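Long-range contact in phosphoserine aminotransferase (Bacillus alcalophilus, PDB 2BIG), which catalyses the reversible, pyridoxal 5'-phosphate-dependent transamination of 3-phosphohydroxypyruvate to phosphoserine in L-serine biosynthesis: residues F162-H167 with V185-M190. Residues are numbered along the deposited sequence; the frame is centred on the assembly and turned at random. Where two conformers were deposited one is given.
Sequences FPEINH and VNQFGM
Two loops that flank strand 170-173 of the large mixed sheet in this class-V aminotransferase meet through a T-shaped pair of rings, Phe162 and Phe188, and through the amide of Gln187. Residues 162-167 run into that strand; 185-190, opening with a 3-10 turn, lead to the neighbouring parallel strand 190-194. Phe188 sends its edge against one face of Phe162, the planes 75° apart. Its CZ sits 3.5 Å from Phe162 CG, above the ring and offset toward the rim. The Phe162 side chain also packs on Ile148 and Leu183, while Phe188 reaches Leu170 and Ala172 of the sheet. Beside the rings Gln187 stretches across to the other loop, its chain extended beyond CG (chi2 -168°). Gln187 NE2 donates to Phe162 O over 3.2 Å, approaching from above the carbonyl plane, and makes a weak, longer bond to Glu164 OE1; the bent side chain of Glu164 crosses that of Gln187 at about a right angle. One water accepts from Phe162 N and donates to Gln187 OE1 at 2.8 Å. Cutting Gln187 back to alanine is likely to leave Phe162 O without this donor and that water without its side-chain acceptor, and to remove the weak bond to Glu164 OE1. A second water ties the backbones together, accepting from Ile165 N and giving hydrogens to Pro163 O and, at 2.8 Å, to Gln187 O.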
ATOM      1  N   PHE A 162      26.343   8.994 -12.073  1.00 14.41           N
ATOM      2  CA  PHE A 162      26.064   9.476 -10.731  1.00 13.88           C
ATOM      3  C   PHE A 162      27.320   9.983 -10.074  1.00 15.74           C
ATOM      4  O   PHE A 162      28.385   9.439 -10.351  1.00 18.41           O
ATOM      5  CB  PHE A 162      25.424   8.330  -9.920  1.00 14.20           C
ATOM      6  CG  PHE A 162      24.055   7.963 -10.468  1.00 12.37           C
ATOM      7  CD1 PHE A 162      23.889   6.742 -11.100  1.00 14.55           C
ATOM      8  CD2 PHE A 162      22.977   8.833 -10.403  1.00 12.33           C
ATOM      9  CE1 PHE A 162      22.632   6.429 -11.635  1.00 15.49           C
ATOM     10  CE2 PHE A 162      21.712   8.503 -10.913  1.00 12.68           C
ATOM     11  CZ  PHE A 162      21.565   7.294 -11.548  1.00 14.02           C
ATOM     12  N   PRO A 163      27.172  10.993  -9.213  1.00 17.32           N
ATOM     13  CA  PRO A 163      28.374  11.561  -8.612  1.00 19.92           C
ATOM     14  C   PRO A 163      28.957  10.632  -7.573  1.00 19.74           C
ATOM     15  O   PRO A 163      28.324   9.846  -6.896  1.00 17.73           O
ATOM     16  CB  PRO A 163      27.792  12.823  -7.982  1.00 20.91           C
ATOM     17  CG  PRO A 163      26.386  12.502  -7.618  1.00 21.64           C
ATOM     18  CD  PRO A 163      25.911  11.637  -8.755  1.00 17.42           C
ATOM     19  N   GLU A 164      30.300  10.753  -7.427  1.00 22.50           N
ATOM     20  CA  GLU A 164      31.046  10.106  -6.382  1.00 21.80           C
ATOM     21  C   GLU A 164      31.087  11.031  -5.160  1.00 21.18           C
ATOM     22  O   GLU A 164      31.786  12.060  -5.205  1.00 27.29           O
ATOM     23  CB  GLU A 164      32.506   9.834  -6.804  1.00 28.30           C
ATOM     24  CG  GLU A 164      32.614   8.693  -7.801  1.00 43.80           C
ATOM     25  CD  GLU A 164      32.861   7.312  -7.224  1.00 56.33           C
ATOM     26  OE1 GLU A 164      31.942   6.463  -7.072  1.00 75.75           O
ATOM     27  OE2 GLU A 164      34.065   7.099  -6.941  1.00 77.56           O
ATOM     28  N   ILE A 165      30.362  10.677  -4.139  1.00 20.42           N
ATOM     29  CA  ILE A 165      30.112  11.421  -2.881  1.00 22.32           C
ATOM     30  C   ILE A 165      30.763  10.639  -1.773  1.00 20.76           C
ATOM     31  O   ILE A 165      30.437   9.445  -1.666  1.00 26.72           O
ATOM     32  CB  ILE A 165      28.571  11.537  -2.749  1.00 23.52           C
ATOM     33  CG1 ILE A 165      27.990  12.223  -4.015  1.00 28.12           C
ATOM     34  CG2 ILE A 165      27.932  12.216  -1.587  1.00 26.49           C
ATOM     35  CD1 ILE A 165      28.655  13.566  -4.304  1.00 34.24           C
ATOM     36  N   ASN A 166      31.642  11.215  -0.998  1.00 20.42           N
ATOM     37  CA  ASN A 166      32.297  10.508   0.092  1.00 23.36           C
ATOM     38  C   ASN A 166      32.025  11.119   1.469  1.00 24.15           C
ATOM     39  O   ASN A 166      32.370  10.523   2.484  1.00 25.16           O
ATOM     40  CB  ASN A 166      33.827  10.486  -0.109  1.00 33.34           C
ATOM     41  CG  ASN A 166      34.203  10.192  -1.548  1.00 39.49           C
ATOM     42  OD1 ASN A 166      33.676   9.282  -2.190  1.00 62.77           O
ATOM     43  ND2 ASN A 166      35.131  10.963  -2.102  1.00 59.85           N
ATOM     44  N   HIS A 167      31.431  12.296   1.541  1.00 19.72           N
ATOM     45  CA  HIS A 167      31.305  12.989   2.818  1.00 19.27           C
ATOM     46  C   HIS A 167      30.016  12.681   3.539  1.00 18.15           C
ATOM     47  O   HIS A 167      29.873  12.983   4.708  1.00 19.80           O
ATOM     48  CB  HIS A 167      31.440  14.519   2.578  1.00 19.21           C
ATOM     49  CG  HIS A 167      30.233  15.096   1.921  1.00 18.68           C
ATOM     50  ND1 HIS A 167      29.734  14.709   0.691  1.00 19.05           N
ATOM     51  CD2 HIS A 167      29.332  16.018   2.366  1.00 19.61           C
ATOM     52  CE1 HIS A 167      28.625  15.396   0.426  1.00 19.76           C
ATOM     53  NE2 HIS A 167      28.332  16.210   1.435  1.00 17.72           N
ATOM     54  N   VAL A 185      25.168   0.031  -7.369  1.00 13.31           N
ATOM     55  CA  VAL A 185      24.423   0.332  -6.150  1.00 13.29           C
ATOM     56  C   VAL A 185      25.349   0.858  -5.066  1.00 12.82           C
ATOM     57  O   VAL A 185      24.922   1.678  -4.266  1.00 13.91           O
ATOM     58  CB  VAL A 185      23.650  -0.923  -5.719  1.00 13.23           C
ATOM     59  CG1 VAL A 185      23.062  -0.818  -4.322  1.00 14.73           C
ATOM     60  CG2 VAL A 185      22.540  -1.203  -6.746  1.00 15.42           C
ATOM     61  N   ASN A 186      26.589   0.435  -5.062  1.00 14.46           N
ATOM     62  CA  ASN A 186      27.466   0.873  -3.974  1.00 14.98           C
ATOM     63  C   ASN A 186      27.849   2.348  -4.021  1.00 14.05           C
ATOM     64  O   ASN A 186      28.500   2.817  -3.089  1.00 16.05           O
ATOM     65  CB  ASN A 186      28.680  -0.050  -3.887  1.00 18.75           C
ATOM     66  CG  ASN A 186      29.708   0.113  -4.947  1.00 21.72           C
ATOM     67  OD1 ASN A 186      29.641   1.057  -5.717  1.00 24.82           O
ATOM     68  ND2 ASN A 186      30.648  -0.818  -4.985  1.00 28.74           N
ATOM     69  N   GLN A 187      27.433   3.106  -5.021  1.00 13.60           N
ATOM     70  CA  GLN A 187      27.546   4.564  -5.002  1.00 13.70           C
ATOM     71  C   GLN A 187      26.581   5.200  -4.015  1.00 13.23           C
ATOM     72  O   GLN A 187      26.741   6.401  -3.718  1.00 14.20           O
ATOM     73  CB  GLN A 187      27.291   5.154  -6.412  1.00 14.25           C
ATOM     74  CG  GLN A 187      28.324   4.752  -7.477  1.00 16.50           C
ATOM     75  CD  GLN A 187      28.207   5.586  -8.770  1.00 21.90           C
ATOM     76  OE1 GLN A 187      27.415   5.309  -9.662  1.00 28.55           O
ATOM     77  NE2 GLN A 187      29.019   6.644  -8.882  1.00 31.42           N
ATOM     78  N   PHE A 188      25.577   4.439  -3.555  1.00 12.18           N
ATOM     79  CA  PHE A 188      24.458   4.993  -2.835  1.00 12.24           C
ATOM     80  C   PHE A 188      24.362   4.434  -1.429  1.00 11.70           C
ATOM     81  O   PHE A 188      24.641   3.274  -1.176  1.00 14.22           O
ATOM     82  CB  PHE A 188      23.147   4.627  -3.572  1.00 13.23           C
ATOM     83  CG  PHE A 188      23.077   5.220  -4.984  1.00 12.49           C
ATOM     84  CD1 PHE A 188      23.558   4.514  -6.087  1.00 14.16           C
ATOM     85  CD2 PHE A 188      22.531   6.482  -5.193  1.00 14.90           C
ATOM     86  CE1 PHE A 188      23.514   5.029  -7.358  1.00 15.15           C
ATOM     87  CE2 PHE A 188      22.525   7.044  -6.458  1.00 16.50           C
ATOM     88  CZ  PHE A 188      23.056   6.331  -7.531  1.00 17.20           C
ATOM     89  N   GLY A 189      23.872   5.267  -0.524  1.00 12.01           N
ATOM     90  CA  GLY A 189      23.446   4.833   0.806  1.00 13.02           C
ATOM     91  C   GLY A 189      22.023   4.323   0.769  1.00 12.62           C
ATOM     92  O   GLY A 189      21.698   3.391   1.522  1.00 13.49           O
ATOM     93  N   MET A 190      21.166   4.895  -0.077  1.00 11.78           N
ATOM     94  CA  MET A 190      19.788   4.430  -0.197  1.00 11.78           C
ATOM     95  C   MET A 190      19.250   4.797  -1.573  1.00 11.10           C
ATOM     96  O   MET A 190      19.542   5.886  -2.079  1.00 12.38           O
ATOM     97  CB  MET A 190      18.945   5.067   0.880  0.60 13.35           C
ATOM     98  CG  MET A 190      17.517   4.549   0.890  0.60 13.94           C
ATOM     99  SD  MET A 190      16.619   5.191   2.319  0.60 19.23           S
ATOM    100  CE  MET A 190      16.235   6.841   1.732  0.60 36.06           C
TER
HETATM  101  O   HOH W   1      27.746   6.499 -12.184  1.00 21.77           O
HETATM  102  O   HOH W   2      28.596   8.295  -4.634  1.00 18.36           O